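Local coordinates for protein HTH-type transcriptional repressor NemR (Escherichia coli, PDB 4YZE) that represses transcription of the nemRA-gloA operon by binding the NemR box, and takes part in the response to electrophiles and reactive chlorine species, at residues H14-G19 / L36-V42. The protein carries 5 engineered substitutions. Coordinates in Å, arbitrary orientation, origin at the centre of the assembly. Residue numbers count along the deposited sequence, not the author numbering.
Sequences HLLATG and LLKTAEV
This is a helix-helix contact inside the TetR-type DNA-binding domain, where the first helix, 10-26, packs on helix 33-40, the first helix of the predicted helix-turn-helix motif (32-51). The two segments cross steeply: their axes approach to 9.5 Å, with 113° between N-to-C directions. In register, the CA atoms of Thr18 and Ala40 lie 6.0 Å apart and those of Gly19 and Leu36 6.3 Å. Leu36, with chi1 t, lays its CD2 3.5 Å from the backbone N of Gly19 and 3.7 Å from Thr18 CG2. Leu15 (m,t) supplies the apolar centre through CD2, which meets Leu36 CD1 at 3.7 Å, Val42 CB at 3.9 Å and Ala40 CB at 4.0 Å. Thr18, chi1 m, turns OG1 back to His14 O (2.7 Å), an intrahelical hydrogen bond, while its CG2 meets Thr39 CG2 at 3.7 Å. A Schellman motif ends helix 33-40: Glu41 has positive phi (54°), Val42 N bonds to Leu37 O at 3.0 Å, and Glu41 N bonds weakly to Lys38 O at 3.4 Å. His14, chi1 t, reaches this end edge-on, its NE2 giving a weak hydrogen bond to Ala40 O (3.0 Å, 122° at the hydrogen). Beyond the pair, Leu15 continues the core onto Phe47 and Tyr50 of helix 44-50 and Phe57 of helix 54-79, while Leu16, facing away from 36-42, packs on Ala60 of that long helix.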
ATOM      1  N   HIS A  14     -12.581 -25.504  -5.969  1.00 60.38           N
ATOM      2  CA  HIS A  14     -11.264 -25.831  -6.491  1.00 55.27           C
ATOM      3  C   HIS A  14     -10.769 -24.767  -7.465  1.00 53.67           C
ATOM      4  O   HIS A  14      -9.627 -24.323  -7.355  1.00 55.83           O
ATOM      5  CB  HIS A  14     -11.252 -27.201  -7.157  1.00 55.06           C
ATOM      6  CG  HIS A  14      -9.888 -27.646  -7.572  1.00 64.89           C
ATOM      7  ND1 HIS A  14      -8.777 -27.497  -6.759  1.00 67.30           N
ATOM      8  CD2 HIS A  14      -9.438 -28.220  -8.709  1.00 65.80           C
ATOM      9  CE1 HIS A  14      -7.716 -27.962  -7.377  1.00 67.79           C
ATOM     10  NE2 HIS A  14      -8.087 -28.413  -8.569  1.00 67.30           N
ATOM     11  N   LEU A  15     -11.621 -24.362  -8.408  1.00 52.20           N
ATOM     12  CA  LEU A  15     -11.272 -23.290  -9.341  1.00 53.37           C
ATOM     13  C   LEU A  15     -10.959 -21.979  -8.597  1.00 51.85           C
ATOM     14  O   LEU A  15      -9.954 -21.314  -8.869  1.00 47.30           O
ATOM     15  CB  LEU A  15     -12.404 -23.061 -10.343  1.00 54.73           C
ATOM     16  CG  LEU A  15     -12.581 -24.079 -11.475  1.00 58.14           C
ATOM     17  CD1 LEU A  15     -13.913 -23.886 -12.177  1.00 50.07           C
ATOM     18  CD2 LEU A  15     -11.440 -23.996 -12.478  1.00 50.11           C
ATOM     19  N   LEU A  16     -11.819 -21.613  -7.655  1.00 47.93           N
ATOM     20  CA  LEU A  16     -11.634 -20.367  -6.919  1.00 49.51           C
ATOM     21  C   LEU A  16     -10.307 -20.380  -6.162  1.00 50.06           C
ATOM     22  O   LEU A  16      -9.543 -19.416  -6.224  1.00 43.56           O
ATOM     23  CB  LEU A  16     -12.811 -20.123  -5.979  1.00 53.11           C
ATOM     24  CG  LEU A  16     -14.130 -19.883  -6.718  1.00 55.82           C
ATOM     25  CD1 LEU A  16     -15.313 -19.918  -5.757  1.00 52.81           C
ATOM     26  CD2 LEU A  16     -14.104 -18.552  -7.485  1.00 43.94           C
ATOM     27  N   ALA A  17     -10.020 -21.500  -5.501  1.00 55.25           N
ATOM     28  CA  ALA A  17      -8.795 -21.649  -4.709  1.00 59.97           C
ATOM     29  C   ALA A  17      -7.554 -21.538  -5.582  1.00 59.79           C
ATOM     30  O   ALA A  17      -6.605 -20.822  -5.248  1.00 56.85           O
ATOM     31  CB  ALA A  17      -8.800 -22.973  -3.957  1.00 53.60           C
ATOM     32  N   THR A  18      -7.568 -22.265  -6.695  1.00 54.97           N
ATOM     33  CA  THR A  18      -6.469 -22.223  -7.653  1.00 52.30           C
ATOM     34  C   THR A  18      -6.272 -20.795  -8.153  1.00 52.00           C
ATOM     35  O   THR A  18      -5.145 -20.300  -8.195  1.00 53.68           O
ATOM     36  CB  THR A  18      -6.747 -23.131  -8.848  1.00 53.93           C
ATOM     37  OG1 THR A  18      -7.175 -24.417  -8.379  1.00 57.08           O
ATOM     38  CG2 THR A  18      -5.497 -23.284  -9.703  1.00 49.94           C
ATOM     39  N   GLY A  19      -7.374 -20.136  -8.518  1.00 45.38           N
ATOM     40  CA  GLY A  19      -7.322 -18.767  -8.999  1.00 48.12           C
ATOM     41  C   GLY A  19      -6.703 -17.821  -7.988  1.00 51.04           C
ATOM     42  O   GLY A  19      -5.950 -16.918  -8.358  1.00 50.61           O
ATOM     43  N   LEU A  36      -4.904 -21.105 -15.578  1.00 61.17           N
ATOM     44  CA  LEU A  36      -5.809 -21.439 -14.489  1.00 53.61           C
ATOM     45  C   LEU A  36      -6.378 -22.849 -14.659  1.00 59.77           C
ATOM     46  O   LEU A  36      -6.344 -23.649 -13.722  1.00 62.35           O
ATOM     47  CB  LEU A  36      -6.932 -20.408 -14.414  1.00 49.67           C
ATOM     48  CG  LEU A  36      -7.930 -20.449 -13.254  1.00 68.99           C
ATOM     49  CD1 LEU A  36      -9.127 -21.326 -13.565  1.00 69.47           C
ATOM     50  CD2 LEU A  36      -7.260 -20.907 -11.968  1.00 70.05           C
ATOM     51  N   LEU A  37      -6.889 -23.157 -15.853  1.00 52.76           N
ATOM     52  CA  LEU A  37      -7.561 -24.435 -16.058  1.00 53.56           C
ATOM     53  C   LEU A  37      -6.586 -25.607 -16.009  1.00 54.98           C
ATOM     54  O   LEU A  37      -6.919 -26.678 -15.503  1.00 63.20           O
ATOM     55  CB  LEU A  37      -8.317 -24.446 -17.383  1.00 59.15           C
ATOM     56  CG  LEU A  37      -9.348 -23.359 -17.648  1.00 53.54           C
ATOM     57  CD1 LEU A  37      -9.969 -23.571 -19.020  1.00 60.19           C
ATOM     58  CD2 LEU A  37     -10.416 -23.344 -16.575  1.00 58.65           C
ATOM     59  N   LYS A  38      -5.386 -25.409 -16.542  1.00 63.22           N
ATOM     60  CA  LYS A  38      -4.395 -26.480 -16.566  1.00 60.21           C
ATOM     61  C   LYS A  38      -3.899 -26.762 -15.152  1.00 63.18           C
ATOM     62  O   LYS A  38      -3.663 -27.908 -14.784  1.00 73.82           O
ATOM     63  CB  LYS A  38      -3.227 -26.124 -17.490  1.00 65.46           C
ATOM     64  N   THR A  39      -3.754 -25.702 -14.364  1.00 62.37           N
ATOM     65  CA  THR A  39      -3.339 -25.825 -12.972  1.00 66.53           C
ATOM     66  C   THR A  39      -4.434 -26.480 -12.116  1.00 66.69           C
ATOM     67  O   THR A  39      -4.146 -27.292 -11.230  1.00 66.74           O
ATOM     68  CB  THR A  39      -2.972 -24.446 -12.394  1.00 67.12           C
ATOM     69  OG1 THR A  39      -2.086 -23.765 -13.298  1.00 63.67           O
ATOM     70  CG2 THR A  39      -2.307 -24.585 -11.019  1.00 67.16           C
ATOM     71  N   ALA A  40      -5.691 -26.130 -12.384  1.00 59.42           N
ATOM     72  CA  ALA A  40      -6.805 -26.704 -11.635  1.00 59.09           C
ATOM     73  C   ALA A  40      -7.211 -28.076 -12.166  1.00 65.06           C
ATOM     74  O   ALA A  40      -7.995 -28.786 -11.527  1.00 67.62           O
ATOM     75  CB  ALA A  40      -7.996 -25.766 -11.652  1.00 57.96           C
ATOM     76  N   GLU A  41      -6.684 -28.432 -13.339  1.00 60.90           N
ATOM     77  CA  GLU A  41      -7.066 -29.657 -14.032  1.00 64.17           C
ATOM     78  C   GLU A  41      -8.574 -29.729 -14.221  1.00 61.51           C
ATOM     79  O   GLU A  41      -9.229 -30.708 -13.856  1.00 59.69           O
ATOM     80  CB  GLU A  41      -6.528 -30.887 -13.300  1.00 72.45           C
ATOM     81  CG  GLU A  41      -5.013 -30.919 -13.251  1.00 77.55           C
ATOM     82  CD  GLU A  41      -4.477 -32.140 -12.539  1.00 90.76           C
ATOM     83  OE1 GLU A  41      -5.037 -33.245 -12.730  1.00 94.73           O
ATOM     84  OE2 GLU A  41      -3.490 -31.988 -11.786  1.00 96.30           O
ATOM     85  N   VAL A  42      -9.115 -28.671 -14.807  1.00 61.36           N
ATOM     86  CA  VAL A  42     -10.545 -28.558 -15.006  1.00 63.56           C
ATOM     87  C   VAL A  42     -10.814 -28.151 -16.448  1.00 61.70           C
ATOM     88  O   VAL A  42     -10.288 -27.142 -16.917  1.00 58.76           O
ATOM     89  CB  VAL A  42     -11.148 -27.504 -14.068  1.00 63.36           C
ATOM     90  CG1 VAL A  42     -12.607 -27.265 -14.415  1.00 53.91           C
ATOM     91  CG2 VAL A  42     -10.990 -27.927 -12.598  1.00 64.89           C
TER